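Local coordinates for sialidase domain-containing protein (Dyadobacter fermentans, PDB 5HX0), which is of unknown function but folds as a sialidase-like BNR-repeat beta-propeller, consistent with a role in recognising or processing glycans, at residues N208-Y213 with N264-E270; F56-S62 with A74-D80. One frame throughout, in Å; residues are numbered along the deposited sequence. Where two conformers were deposited one is given.

From the N terminus, interaction 2 comes first: strand 56-65 turns back into strand 71-79, so residues 56-62 and 74-80 close a loop of only 11 residues, within a single propeller blade. Much further along, interaction 1 brackets 50 residues that include strands 220-229, 234-242 and 250-256, and joins residues 208-213, which lead into the first strand of one blade, to 264-270 on the first strand of the next. The two contacts follow in series, neither nesting nor crossing. Their centres lie about 19 Å apart, yet they meet by packing, with Arg209 NH1 4.2 Å from Pro61 O. Interaction 2 pairs the first two strands of one blade, whereas interaction 1 joins neighbouring blades near the central axis.

Interaction 1: residues N208-Y213 with N264-E270; sequences NRGAMY and NEASVYE
The phenol ring of Tyr213 lies over the backbone between Tyr269 and Glu270, with Glu270 N 3.6 Å above the ring plane and over its centre. This is a seam between blades of the beta-propeller: residues 208-213, leading into strand 213-214, run alongside strand 262-270 in almost the same direction, and each strand is the first of its own four-stranded sheet. Tyr213 CG stands anti to the backbone N (chi1 -167°), which carries the ring forward along the strand, beside that of Tyr269 and pointing the same way. Tyr213 CE2 comes to 3.5 Å from Tyr269 CD1, but the planes meet at 67°, so the pair is oblique and not a stack. A water joins Tyr213 OH to Glu270 OE1, which is also bonded to Lys216 N.

Backbone pairing between the segments is sparse. Ala211 O accepts Val268 N at 3.0 Å, and Arg209 O accepts Ala266 N at 3.2 Å. Between these two bonds a side chain takes over: Ser267 OG receives Ala211 N at 2.9 Å in a nearly straight bond (175° at the hydrogen), and a second bond to Met314 O anchors the same hydroxyl to another blade. Gly210, lacking a side chain, brings its CA to 3.2 Å from Ala266 O in a CA-H...O contact. At the far end Asn208 ND2 is gripped by two carbonyls, that of Val223 and that of Asn264; the donor reaches Asn264 O at 2.9 Å, with this oxygen close to the amide plane of Asn208.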
ATOM      1  N   ASN A 208      15.157  -2.744 -13.651  1.00 12.99           N
ATOM      2  CA  ASN A 208      16.447  -2.218 -13.210  1.00 11.34           C
ATOM      3  C   ASN A 208      16.215  -1.017 -12.304  1.00 15.39           C
ATOM      4  O   ASN A 208      15.095  -0.509 -12.179  1.00 16.05           O
ATOM      5  CB  ASN A 208      17.360  -1.807 -14.375  1.00  8.30           C
ATOM      6  CG  ASN A 208      18.824  -2.080 -14.068  1.00 15.55           C
ATOM      7  OD1 ASN A 208      19.171  -2.371 -12.919  1.00 14.46           O
ATOM      8  ND2 ASN A 208      19.682  -1.976 -15.082  1.00 10.92           N
ATOM      9  N   ARG A 209      17.298  -0.559 -11.680  1.00 12.77           N
ATOM     10  CA  ARG A 209      17.377   0.817 -11.217  1.00 14.73           C
ATOM     11  C   ARG A 209      18.256   1.576 -12.200  1.00 19.75           C
ATOM     12  O   ARG A 209      19.376   1.143 -12.493  1.00 13.92           O
ATOM     13  CB  ARG A 209      17.941   0.938  -9.791  1.00 12.57           C
ATOM     14  CG  ARG A 209      17.912   2.397  -9.232  1.00 12.29           C
ATOM     15  CD  ARG A 209      19.101   3.265  -9.745  1.00 13.26           C
ATOM     16  NE  ARG A 209      19.091   4.613  -9.175  1.00 12.91           N
ATOM     17  CZ  ARG A 209      19.913   5.595  -9.538  1.00 13.10           C
ATOM     18  NH1 ARG A 209      19.836   6.774  -8.916  1.00  9.56           N
ATOM     19  NH2 ARG A 209      20.797   5.421 -10.531  1.00 12.28           N
ATOM     20  N   GLY A 210      17.763   2.709 -12.677  1.00 13.95           N
ATOM     21  CA  GLY A 210      18.508   3.542 -13.609  1.00 15.48           C
ATOM     22  C   GLY A 210      17.558   4.329 -14.482  1.00 17.07           C
ATOM     23  O   GLY A 210      16.362   4.053 -14.546  1.00 14.08           O
ATOM     24  N   ALA A 211      18.114   5.335 -15.158  1.00 12.86           N
ATOM     25  CA  ALA A 211      17.311   6.187 -16.022  1.00 13.00           C
ATOM     26  C   ALA A 211      17.086   5.536 -17.383  1.00 17.02           C
ATOM     27  O   ALA A 211      18.020   4.989 -17.993  1.00 14.64           O
ATOM     28  CB  ALA A 211      17.977   7.554 -16.208  1.00 12.00           C
HETATM   29  N   MSE A 212      15.836   5.594 -17.846  1.00 14.22           N
HETATM   30  CA  MSE A 212      15.488   5.359 -19.236  1.00 12.91           C
HETATM   31  C   MSE A 212      15.828   6.620 -20.002  1.00 14.08           C
HETATM   32  O   MSE A 212      16.147   7.636 -19.390  1.00 12.23           O
HETATM   33  CB  MSE A 212      13.995   5.043 -19.384  1.00 11.04           C
HETATM   34  CG  MSE A 212      13.533   3.853 -18.592  1.00 12.31           C
HETATM   35 SE   MSE A 212      11.589   3.728 -18.751  0.77 19.74          SE
HETATM   36  CE  MSE A 212      11.302   1.998 -17.924  1.00 18.47           C
ATOM     37  N   TYR A 213      15.736   6.583 -21.336  1.00 14.95           N
ATOM     38  CA  TYR A 213      15.971   7.798 -22.109  1.00 15.62           C
ATOM     39  C   TYR A 213      15.061   7.789 -23.332  1.00 14.50           C
ATOM     40  O   TYR A 213      14.900   6.758 -23.994  1.00 14.76           O
ATOM     41  CB  TYR A 213      17.456   7.923 -22.507  1.00 14.89           C
ATOM     42  CG  TYR A 213      17.826   9.293 -23.030  1.00 14.70           C
ATOM     43  CD1 TYR A 213      17.710   9.593 -24.389  1.00 18.04           C
ATOM     44  CD2 TYR A 213      18.267  10.288 -22.169  1.00 22.36           C
ATOM     45  CE1 TYR A 213      18.032  10.843 -24.869  1.00 22.96           C
ATOM     46  CE2 TYR A 213      18.602  11.550 -22.643  1.00 21.68           C
ATOM     47  CZ  TYR A 213      18.474  11.817 -23.990  1.00 28.04           C
ATOM     48  OH  TYR A 213      18.794  13.058 -24.484  1.00 35.15           O
ATOM     49  N   ASN A 264      24.796  -4.613 -13.288  1.00 13.68           N
ATOM     50  CA  ASN A 264      23.411  -4.583 -12.823  1.00 12.36           C
ATOM     51  C   ASN A 264      22.796  -3.209 -13.064  1.00 14.17           C
ATOM     52  O   ASN A 264      22.256  -2.962 -14.151  1.00 16.67           O
ATOM     53  CB  ASN A 264      23.298  -5.041 -11.344  1.00 17.56           C
ATOM     54  CG  ASN A 264      24.402  -4.476 -10.430  1.00 19.00           C
ATOM     55  OD1 ASN A 264      24.515  -3.263 -10.256  1.00 17.30           O
ATOM     56  ND2 ASN A 264      25.170  -5.360  -9.798  1.00 14.94           N
ATOM     57  N   GLU A 265      22.881  -2.295 -12.101  1.00 11.35           N
ATOM     58  CA  GLU A 265      22.172  -1.014 -12.241  1.00 10.72           C
ATOM     59  C   GLU A 265      22.797  -0.159 -13.344  1.00 14.56           C
ATOM     60  O   GLU A 265      24.018   0.006 -13.397  1.00 17.98           O
ATOM     61  CB  GLU A 265      22.192  -0.279 -10.901  1.00 12.05           C
ATOM     62  CG  GLU A 265      21.416  -1.052  -9.896  1.00 12.33           C
ATOM     63  CD  GLU A 265      21.519  -0.498  -8.501  1.00 20.17           C
ATOM     64  OE1 GLU A 265      22.439   0.302  -8.212  1.00 16.97           O
ATOM     65  OE2 GLU A 265      20.675  -0.879  -7.678  1.00 16.76           O
ATOM     66  N   ALA A 266      21.965   0.370 -14.238  1.00 13.91           N
ATOM     67  CA  ALA A 266      22.465   1.042 -15.433  1.00 12.53           C
ATOM     68  C   ALA A 266      21.544   2.191 -15.795  1.00 17.81           C
ATOM     69  O   ALA A 266      20.321   2.020 -15.804  1.00 13.43           O
ATOM     70  CB  ALA A 266      22.548   0.061 -16.610  1.00 13.41           C
ATOM     71  N   SER A 267      22.126   3.351 -16.097  1.00 14.93           N
ATOM     72  CA  SER A 267      21.393   4.463 -16.701  1.00 15.98           C
ATOM     73  C   SER A 267      21.804   4.599 -18.158  1.00 19.58           C
ATOM     74  O   SER A 267      22.984   4.455 -18.487  1.00 15.66           O
ATOM     75  CB  SER A 267      21.663   5.774 -15.957  1.00 11.94           C
ATOM     76  OG  SER A 267      20.919   5.829 -14.737  1.00 13.98           O
ATOM     77  N   VAL A 268      20.847   4.887 -19.030  1.00 15.82           N
ATOM     78  CA  VAL A 268      21.123   4.943 -20.457  1.00 14.49           C
ATOM     79  C   VAL A 268      20.953   6.381 -20.925  1.00 15.03           C
ATOM     80  O   VAL A 268      20.244   7.179 -20.298  1.00 15.73           O
ATOM     81  CB  VAL A 268      20.236   3.958 -21.257  1.00 14.93           C
ATOM     82  CG1 VAL A 268      18.753   4.420 -21.310  1.00 10.49           C
ATOM     83  CG2 VAL A 268      20.831   3.713 -22.664  1.00 17.31           C
ATOM     84  N   TYR A 269      21.632   6.719 -22.021  1.00 14.45           N
ATOM     85  CA  TYR A 269      21.676   8.091 -22.511  1.00 15.04           C
ATOM     86  C   TYR A 269      21.900   8.076 -24.023  1.00 15.55           C
ATOM     87  O   TYR A 269      22.616   7.217 -24.539  1.00 20.45           O
ATOM     88  CB  TYR A 269      22.796   8.862 -21.771  1.00 13.74           C
ATOM     89  CG  TYR A 269      22.911  10.309 -22.177  1.00 19.34           C
ATOM     90  CD1 TYR A 269      22.005  11.244 -21.701  1.00 15.82           C
ATOM     91  CD2 TYR A 269      23.929  10.736 -23.033  1.00 16.70           C
ATOM     92  CE1 TYR A 269      22.086  12.579 -22.084  1.00 23.52           C
ATOM     93  CE2 TYR A 269      24.030  12.084 -23.418  1.00 13.64           C
ATOM     94  CZ  TYR A 269      23.086  12.993 -22.935  1.00 19.05           C
ATOM     95  OH  TYR A 269      23.120  14.324 -23.287  1.00 19.48           O
ATOM     96  N   GLU A 270      21.275   9.010 -24.735  1.00 15.75           N
ATOM     97  CA  GLU A 270      21.525   9.184 -26.161  1.00 16.03           C
ATOM     98  C   GLU A 270      22.197  10.526 -26.375  1.00 19.39           C
ATOM     99  O   GLU A 270      21.694  11.554 -25.901  1.00 18.68           O
ATOM    100  CB  GLU A 270      20.232   9.116 -26.970  1.00 19.03           C
ATOM    101  CG  GLU A 270      20.450   9.070 -28.483  1.00 26.41           C
ATOM    102  CD  GLU A 270      19.129   9.183 -29.222  1.00 32.01           C
ATOM    103  OE1 GLU A 270      18.558  10.298 -29.254  1.00 28.32           O
ATOM    104  OE2 GLU A 270      18.630   8.153 -29.710  1.00 31.42           O
TER
HETATM  105  O   HOH W   1      18.369   2.220 -18.314  1.00 16.14           O
HETATM  106  O   HOH W   2      18.754  12.739 -27.703  1.00 37.59           O

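Interaction 2: residues F56-S62 with A74-D80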
ATOM      1  N   PHE A  56      10.853   5.991   9.298  1.00  9.59           N
ATOM      2  CA  PHE A  56      10.850   5.471   7.937  1.00  9.06           C
ATOM      3  C   PHE A  56      12.263   5.364   7.383  1.00 12.91           C
ATOM      4  O   PHE A  56      13.138   6.180   7.674  1.00 12.98           O
ATOM      5  CB  PHE A  56      10.011   6.365   6.972  1.00 10.00           C
ATOM      6  CG  PHE A  56       8.530   6.287   7.230  1.00 11.87           C
ATOM      7  CD1 PHE A  56       7.851   5.093   7.016  1.00 12.32           C
ATOM      8  CD2 PHE A  56       7.821   7.384   7.706  1.00 11.64           C
ATOM      9  CE1 PHE A  56       6.462   4.987   7.257  1.00 13.81           C
ATOM     10  CE2 PHE A  56       6.439   7.291   7.951  1.00 15.40           C
ATOM     11  CZ  PHE A  56       5.759   6.077   7.721  1.00 11.72           C
ATOM     12  N   HIS A  57      12.457   4.339   6.572  1.00 10.53           N
ATOM     13  CA  HIS A  57      13.598   4.226   5.687  1.00 14.17           C
ATOM     14  C   HIS A  57      13.145   4.792   4.340  1.00 12.32           C
ATOM     15  O   HIS A  57      12.251   4.230   3.698  1.00 11.17           O
ATOM     16  CB  HIS A  57      14.014   2.764   5.617  1.00 13.00           C
ATOM     17  CG  HIS A  57      15.264   2.499   4.841  1.00 14.10           C
ATOM     18  ND1 HIS A  57      15.308   2.524   3.463  1.00 13.71           N
ATOM     19  CD2 HIS A  57      16.506   2.135   5.253  1.00 11.30           C
ATOM     20  CE1 HIS A  57      16.532   2.221   3.059  1.00 15.02           C
ATOM     21  NE2 HIS A  57      17.276   1.974   4.126  1.00 14.94           N
ATOM     22  N   ALA A  58      13.717   5.931   3.936  1.00 11.79           N
ATOM     23  CA  ALA A  58      13.369   6.599   2.684  1.00 10.44           C
ATOM     24  C   ALA A  58      14.592   6.549   1.789  1.00 11.48           C
ATOM     25  O   ALA A  58      15.669   6.996   2.197  1.00 11.84           O
ATOM     26  CB  ALA A  58      12.925   8.052   2.917  1.00  8.25           C
ATOM     27  N   ALA A  59      14.446   5.991   0.584  1.00  9.97           N
ATOM     28  CA  ALA A  59      15.647   5.724  -0.205  1.00 10.65           C
ATOM     29  C   ALA A  59      15.332   5.645  -1.696  1.00 12.21           C
ATOM     30  O   ALA A  59      14.182   5.529  -2.107  1.00  8.31           O
ATOM     31  CB  ALA A  59      16.326   4.428   0.265  1.00  9.56           C
ATOM     32  N   PHE A  60      16.402   5.692  -2.505  1.00 10.57           N
ATOM     33  CA  PHE A  60      16.377   5.408  -3.940  1.00 10.42           C
ATOM     34  C   PHE A  60      15.487   6.398  -4.696  1.00  9.31           C
ATOM     35  O   PHE A  60      14.446   6.001  -5.246  1.00 11.60           O
ATOM     36  CB  PHE A  60      15.891   3.956  -4.182  1.00 11.22           C
ATOM     37  CG  PHE A  60      16.505   2.939  -3.215  1.00 10.04           C
ATOM     38  CD1 PHE A  60      17.890   2.865  -3.056  1.00 11.64           C
ATOM     39  CD2 PHE A  60      15.698   2.093  -2.469  1.00 12.61           C
ATOM     40  CE1 PHE A  60      18.475   1.951  -2.153  1.00 13.65           C
ATOM     41  CE2 PHE A  60      16.269   1.174  -1.550  1.00 14.70           C
ATOM     42  CZ  PHE A  60      17.659   1.099  -1.406  1.00 12.86           C
ATOM     43  N   PRO A  61      15.839   7.680  -4.749  1.00 10.78           N
ATOM     44  CA  PRO A  61      14.952   8.656  -5.401  1.00 10.46           C
ATOM     45  C   PRO A  61      15.145   8.742  -6.910  1.00  9.77           C
ATOM     46  O   PRO A  61      16.208   8.429  -7.465  1.00  9.98           O
ATOM     47  CB  PRO A  61      15.351   9.976  -4.735  1.00 10.34           C
ATOM     48  CG  PRO A  61      16.897   9.799  -4.547  1.00 10.76           C
ATOM     49  CD  PRO A  61      17.048   8.322  -4.171  1.00 10.84           C
ATOM     50  N   SER A  62      14.075   9.147  -7.593  0.69 10.06           N
ATOM     51  CA  SER A  62      14.198   9.694  -8.936  0.69 10.74           C
ATOM     52  C   SER A  62      13.320  10.934  -8.995  0.69 12.11           C
ATOM     53  O   SER A  62      12.418  11.116  -8.174  0.69 11.33           O
ATOM     54  CB  SER A  62      13.827   8.676 -10.028  0.69  9.15           C
ATOM     55  OG  SER A  62      12.473   8.312  -9.958  0.69  9.28           O
ATOM     56  N   ALA A  74      10.073  10.822  -6.685  1.00  6.94           N
ATOM     57  CA  ALA A  74       9.560   9.525  -6.237  1.00  6.00           C
ATOM     58  C   ALA A  74      10.634   8.829  -5.424  1.00  7.27           C
ATOM     59  O   ALA A  74      11.822   8.957  -5.731  1.00 10.12           O
ATOM     60  CB  ALA A  74       9.187   8.641  -7.428  1.00  7.29           C
ATOM     61  N   PHE A  75      10.221   8.097  -4.389  1.00 11.84           N
ATOM     62  CA  PHE A  75      11.184   7.311  -3.632  1.00 10.04           C
ATOM     63  C   PHE A  75      10.481   6.128  -2.985  1.00 12.44           C
ATOM     64  O   PHE A  75       9.249   6.032  -2.953  1.00 10.72           O
ATOM     65  CB  PHE A  75      11.941   8.157  -2.574  1.00  8.97           C
ATOM     66  CG  PHE A  75      11.049   8.800  -1.529  1.00  9.74           C
ATOM     67  CD1 PHE A  75      10.348   9.966  -1.822  1.00  8.58           C
ATOM     68  CD2 PHE A  75      10.948   8.267  -0.254  1.00 11.09           C
ATOM     69  CE1 PHE A  75       9.547  10.587  -0.879  1.00 10.75           C
ATOM     70  CE2 PHE A  75      10.149   8.885   0.707  1.00 10.80           C
ATOM     71  CZ  PHE A  75       9.453  10.042   0.400  1.00 11.12           C
ATOM     72  N   ARG A  76      11.298   5.192  -2.523  1.00  9.34           N
ATOM     73  CA  ARG A  76      10.830   4.035  -1.771  1.00 10.01           C
ATOM     74  C   ARG A  76      10.733   4.417  -0.305  1.00  8.19           C
ATOM     75  O   ARG A  76      11.712   4.898   0.279  1.00  9.76           O
ATOM     76  CB  ARG A  76      11.806   2.860  -1.929  1.00  7.29           C
ATOM     77  CG  ARG A  76      11.431   1.598  -1.101  1.00 10.25           C
ATOM     78  CD  ARG A  76      12.588   0.579  -1.160  1.00 10.52           C
ATOM     79  NE  ARG A  76      12.274  -0.709  -0.510  1.00  8.79           N
ATOM     80  CZ  ARG A  76      12.479  -0.972   0.781  1.00 11.92           C
ATOM     81  NH1 ARG A  76      12.974  -0.035   1.599  1.00  7.66           N
ATOM     82  NH2 ARG A  76      12.179  -2.176   1.265  1.00 11.65           N
ATOM     83  N   ARG A  77       9.571   4.171   0.300  1.00  9.85           N
ATOM     84  CA  ARG A  77       9.398   4.371   1.734  1.00 11.13           C
ATOM     85  C   ARG A  77       8.962   3.070   2.388  1.00  9.28           C
ATOM     86  O   ARG A  77       8.031   2.407   1.916  1.00 11.02           O
ATOM     87  CB  ARG A  77       8.398   5.490   2.042  1.00  9.14           C
ATOM     88  CG  ARG A  77       8.444   5.873   3.524  1.00 11.62           C
ATOM     89  CD  ARG A  77       7.601   7.113   3.831  1.00  9.21           C
ATOM     90  NE  ARG A  77       6.173   6.789   3.799  1.00 10.73           N
ATOM     91  CZ  ARG A  77       5.218   7.550   4.325  1.00 16.05           C
ATOM     92  NH1 ARG A  77       3.936   7.168   4.241  1.00 14.38           N
ATOM     93  NH2 ARG A  77       5.546   8.683   4.939  1.00 10.75           N
ATOM     94  N   ALA A  78       9.644   2.704   3.465  1.00 11.05           N
ATOM     95  CA  ALA A  78       9.365   1.494   4.224  1.00 10.45           C
ATOM     96  C   ALA A  78       9.584   1.805   5.697  1.00  9.81           C
ATOM     97  O   ALA A  78      10.273   2.777   6.034  1.00 12.77           O
ATOM     98  CB  ALA A  78      10.277   0.338   3.780  1.00 10.93           C
ATOM     99  N   PRO A  79       9.013   1.008   6.601  1.00 10.63           N
ATOM    100  CA  PRO A  79       9.301   1.217   8.021  1.00 12.52           C
ATOM    101  C   PRO A  79      10.792   1.149   8.285  1.00 13.17           C
ATOM    102  O   PRO A  79      11.496   0.304   7.727  1.00 16.11           O
ATOM    103  CB  PRO A  79       8.556   0.066   8.715  1.00 18.14           C
ATOM    104  CG  PRO A  79       7.442  -0.285   7.780  1.00 14.41           C
ATOM    105  CD  PRO A  79       8.008  -0.059   6.385  1.00 10.97           C
ATOM    106  N   ASP A  80      11.284   2.082   9.103  1.00 11.76           N
ATOM    107  CA  ASP A  80      12.542   1.834   9.800  1.00  8.83           C
ATOM    108  C   ASP A  80      12.258   0.774  10.850  1.00 12.70           C
ATOM    109  O   ASP A  80      11.437   1.004  11.741  1.00 16.81           O
ATOM    110  CB  ASP A  80      13.081   3.104  10.454  1.00 13.71           C
ATOM    111  CG  ASP A  80      14.494   2.905  11.029  1.00 19.05           C
ATOM    112  OD1 ASP A  80      14.712   1.939  11.807  1.00 18.48           O
ATOM    113  OD2 ASP A  80      15.399   3.696  10.668  1.00 24.98           O
TER
HETATM  114  O   HOH W   3      15.661   5.256   8.394  1.00 13.78           O
HETATM  115  O   HOH W   4      13.440   2.724   1.346  1.00  9.72           O
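Arg77 lays its guanidinium flat on the ring of Phe56, the planes 14° apart and the group centres 3.9 Å apart, a stacked cation-pi pair. The chain is extended as far as CD and then bends at chi3 (74°), which folds the charged end back over the ring; Arg77 CD thereby also sits over the same face, 3.8 Å from the Phe56 centroid, as a CH-pi contact. Arg77 NH2 comes to 3.4 Å from Phe56 CE2 and also bonds Tyr51 OH, so the stack and this bond together restrain how the guanidinium can turn. Phe121 and Pro120 of the second subunit pack against Phe56 too, and the same Pro120 packs on Arg77, placing this pair where the two subunits of the assembly meet.

Ala58 shares the Arg77 side of the sheet, its CB 3.6 Å from Phe75 CE2. The two strands form the antiparallel beta hairpin that opens a propeller blade, held by six backbone hydrogen bonds in three reciprocal pairs: His57 with Ala78, Ala59 with Arg76, Ser62 with Ala74. A beta bulge between the last two shifts the register by one residue, and Phe60 there takes a positive phi (62°).

On the other face of the sheet, Arg76 extends straight from CG to NE alongside Phe60, its CD meeting the ring edge 3.7 Å from Phe60 CD2. Arg76 NE bonds Gln125 OE1, while a water accepts from Arg76 NH1 at 2.8 Å, donates to Arg76 O and lies 2.8 Å from His57 ND1, in the plane of the imidazole, whose NE2 is bonded to Asp365 OD2.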